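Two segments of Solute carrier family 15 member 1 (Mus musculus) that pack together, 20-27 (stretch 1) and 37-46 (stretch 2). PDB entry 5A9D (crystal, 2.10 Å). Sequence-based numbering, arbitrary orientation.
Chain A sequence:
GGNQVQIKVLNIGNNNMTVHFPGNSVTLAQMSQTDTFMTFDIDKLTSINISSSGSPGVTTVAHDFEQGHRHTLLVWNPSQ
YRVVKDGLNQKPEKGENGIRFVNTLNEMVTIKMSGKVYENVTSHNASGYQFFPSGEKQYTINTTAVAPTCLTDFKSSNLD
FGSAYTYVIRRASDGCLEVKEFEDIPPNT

Stretch 1 (20-27) HFPGNSVT
Stretch 2, residues 37-46: FMTFDIDKLT

Two strands too far apart to share backbone hydrogen bonds can still pack through their side chains, and this pair from Solute carrier family 15 member 1 is a compact example. Strands 24-27 and 38-41 run nearly antiparallel, at 151°, with axes 11.2 Å apart at closest approach; no hydrogen bond crosses between the stretches, and the contact buries 335 Å² in total.

Stretch 1 is a hairpin. His20 (phi/psi -100/108, chi1 m) lies outside the contact, its ND1 2.9 Å from Ser25 OG in a hydrogen bond. Phe21 (-100/160), buried, points toward stretch 2 with chi1 -67° and chi2 -81°. Its flat ring forms an offset stack with Phe40 (-140/153; chi1 -55°, chi2 -88°), centroids 4.8 Å apart and planes at 25°; Phe40 CZ lies over one face, 3.4 Å from Phe21 CD1. Met38 (-85/142; chi m, t, m) approaches the Phe21 ring obliquely, its flexible thioether placing CE 3.6 Å from Phe21 CE2, while Leu45 (-92/65; chi1 t, chi2 p), also buried, brings apolar CD1 near the ring's edge, 4.4 Å from Phe21 CD1. Residues 42-44 (-49/-42, -67/-26, -92/-6) lead there in helical conformation, with Lys44 N bonded to Asp41 O at 2.9 Å and Leu45 N to Ile42 O at 3.2 Å.

A type II turn, Phe21 to Asn24, follows, closed by Asn24 N to Phe21 O at 3.1 Å and Phe21 N to Asn24 O at 2.8 Å. Pro22 CA (-63/122, C-gamma exo) is 6.6 Å from Leu45 CA; compact Pro22 CG reaches Lys44 O at 3.3 Å. Gly23 has phi/psi 82/-7, a positive phi that favours glycine. Asn24 (-154/130, chi1 112°) sets OD1 4.0 Å from Phe40 CE1, at that ring's edge. Extended Ser25 (-111/137) points away, whereas apolar Val26 (-121/121, chi1 t) points toward stretch 2, its CG2 3.8 Å from Met38 SD.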

# COMPACT_ATOMS: atom_id res chain seq x y z
N HIS A 20 -17.53 7.97 15.37
CA HIS A 20 -17.29 8.26 16.78
C HIS A 20 -15.92 7.76 17.15
O HIS A 20 -15.67 6.56 17.19
CB HIS A 20 -18.36 7.60 17.69
CG HIS A 20 -19.77 7.93 17.34
ND1 HIS A 20 -20.45 8.95 17.98
CD2 HIS A 20 -20.60 7.35 16.44
CE1 HIS A 20 -21.67 8.96 17.46
NE2 HIS A 20 -21.81 8.00 16.53
N PHE A 21 -15.02 8.70 17.36
CA PHE A 21 -13.66 8.43 17.77
C PHE A 21 -13.64 8.66 19.27
O PHE A 21 -14.52 9.36 19.77
CB PHE A 21 -12.70 9.42 17.09
CG PHE A 21 -12.57 9.31 15.60
CD1 PHE A 21 -11.74 8.34 15.03
CD2 PHE A 21 -13.23 10.21 14.76
CE1 PHE A 21 -11.57 8.27 13.63
CE2 PHE A 21 -13.08 10.13 13.37
CZ PHE A 21 -12.23 9.17 12.82
N PRO A 22 -12.68 8.14 20.05
CA PRO A 22 -12.71 8.42 21.50
C PRO A 22 -12.53 9.93 21.78
O PRO A 22 -11.60 10.57 21.28
CB PRO A 22 -11.58 7.54 22.06
CG PRO A 22 -11.34 6.49 20.99
CD PRO A 22 -11.55 7.26 19.70
N GLY A 23 -13.52 10.49 22.45
CA GLY A 23 -13.59 11.90 22.80
C GLY A 23 -14.08 12.85 21.72
O GLY A 23 -14.25 14.04 22.01
N ASN A 24 -14.28 12.37 20.46
CA ASN A 24 -14.73 13.26 19.39
C ASN A 24 -15.51 12.53 18.26
O ASN A 24 -15.10 11.49 17.75
CB ASN A 24 -13.56 14.14 18.86
CG ASN A 24 -13.04 13.92 17.48
OD1 ASN A 24 -12.39 12.92 17.16
ND2 ASN A 24 -13.23 14.94 16.65
N SER A 25 -16.69 13.09 17.92
CA SER A 25 -17.56 12.58 16.86
C SER A 25 -17.60 13.53 15.69
O SER A 25 -17.70 14.75 15.87
CB SER A 25 -18.97 12.35 17.36
OG SER A 25 -18.98 11.36 18.38
N VAL A 26 -17.52 12.98 14.48
CA VAL A 26 -17.54 13.76 13.25
C VAL A 26 -18.70 13.30 12.40
O VAL A 26 -18.78 12.11 12.05
CB VAL A 26 -16.20 13.67 12.48
CG1 VAL A 26 -16.32 14.36 11.11
CG2 VAL A 26 -15.09 14.32 13.29
N THR A 27 -19.62 14.23 12.08
CA THR A 27 -20.75 13.94 11.20
C THR A 27 -20.47 14.60 9.85
O THR A 27 -20.23 15.81 9.79
CB THR A 27 -22.06 14.37 11.82
OG1 THR A 27 -22.21 13.71 13.06
CG2 THR A 27 -23.24 14.04 10.94
N PHE A 37 -6.59 15.48 8.36
CA PHE A 37 -6.37 14.17 8.93
C PHE A 37 -6.44 14.44 10.43
O PHE A 37 -5.81 15.38 10.91
CB PHE A 37 -4.97 13.65 8.56
CG PHE A 37 -4.88 13.02 7.18
CD1 PHE A 37 -5.25 11.70 6.97
CD2 PHE A 37 -4.45 13.77 6.09
CE1 PHE A 37 -5.20 11.13 5.70
CE2 PHE A 37 -4.38 13.20 4.81
CZ PHE A 37 -4.75 11.88 4.63
N MET A 38 -7.27 13.70 11.15
CA MET A 38 -7.31 13.81 12.61
C MET A 38 -6.20 12.89 13.14
O MET A 38 -5.96 11.83 12.55
CB MET A 38 -8.67 13.38 13.12
CG MET A 38 -9.76 14.37 12.72
SD MET A 38 -11.37 13.61 12.85
CE MET A 38 -11.40 12.62 11.38
N THR A 39 -5.50 13.30 14.20
CA THR A 39 -4.38 12.57 14.78
C THR A 39 -4.74 11.92 16.12
O THR A 39 -5.36 12.57 16.95
CB THR A 39 -3.18 13.52 14.91
OG1 THR A 39 -2.90 14.10 13.64
CG2 THR A 39 -1.95 12.83 15.42
N PHE A 40 -4.31 10.67 16.35
CA PHE A 40 -4.59 9.93 17.60
C PHE A 40 -3.40 9.14 18.03
O PHE A 40 -2.63 8.70 17.17
CB PHE A 40 -5.74 8.92 17.37
CG PHE A 40 -7.02 9.52 16.82
CD1 PHE A 40 -7.99 10.02 17.68
CD2 PHE A 40 -7.25 9.58 15.45
CE1 PHE A 40 -9.18 10.57 17.18
CE2 PHE A 40 -8.43 10.15 14.94
CZ PHE A 40 -9.38 10.65 15.81
N ASP A 41 -3.27 8.88 19.35
CA ASP A 41 -2.25 7.97 19.88
C ASP A 41 -2.91 6.60 19.74
O ASP A 41 -4.07 6.45 20.14
CB ASP A 41 -1.96 8.25 21.36
CG ASP A 41 -1.28 9.58 21.62
OD1 ASP A 41 -0.32 9.92 20.87
OD2 ASP A 41 -1.65 10.25 22.61
N ILE A 42 -2.19 5.64 19.11
CA ILE A 42 -2.66 4.28 18.82
C ILE A 42 -3.31 3.60 20.05
O ILE A 42 -4.35 2.97 19.91
CB ILE A 42 -1.57 3.38 18.13
CG1 ILE A 42 -2.15 2.05 17.60
CG2 ILE A 42 -0.34 3.10 19.02
CD1 ILE A 42 -2.91 2.10 16.38
N ASP A 43 -2.69 3.75 21.25
CA ASP A 43 -3.16 3.16 22.51
C ASP A 43 -4.49 3.75 22.96
O ASP A 43 -5.22 3.10 23.71
CB ASP A 43 -2.10 3.31 23.62
CG ASP A 43 -2.05 4.69 24.26
OD1 ASP A 43 -1.56 5.63 23.59
OD2 ASP A 43 -2.52 4.84 25.42
N LYS A 44 -4.78 5.01 22.55
CA LYS A 44 -6.00 5.75 22.89
C LYS A 44 -7.11 5.54 21.87
O LYS A 44 -8.22 5.98 22.09
CB LYS A 44 -5.70 7.25 23.09
CG LYS A 44 -4.88 7.54 24.35
CD LYS A 44 -4.49 9.01 24.44
CE LYS A 44 -3.67 9.28 25.68
NZ LYS A 44 -3.23 10.69 25.75
N LEU A 45 -6.81 4.84 20.76
CA LEU A 45 -7.76 4.53 19.69
C LEU A 45 -8.35 3.18 20.04
O LEU A 45 -8.13 2.18 19.35
CB LEU A 45 -7.02 4.52 18.33
CG LEU A 45 -7.79 4.86 17.06
CD1 LEU A 45 -8.55 6.20 17.16
CD2 LEU A 45 -6.85 4.90 15.87
N THR A 46 -9.09 3.15 21.17
CA THR A 46 -9.72 1.99 21.83
C THR A 46 -10.75 1.31 20.92
O THR A 46 -10.73 0.08 20.80
CB THR A 46 -10.31 2.43 23.19
OG1 THR A 46 -9.26 3.02 23.96
CG2 THR A 46 -10.92 1.28 23.98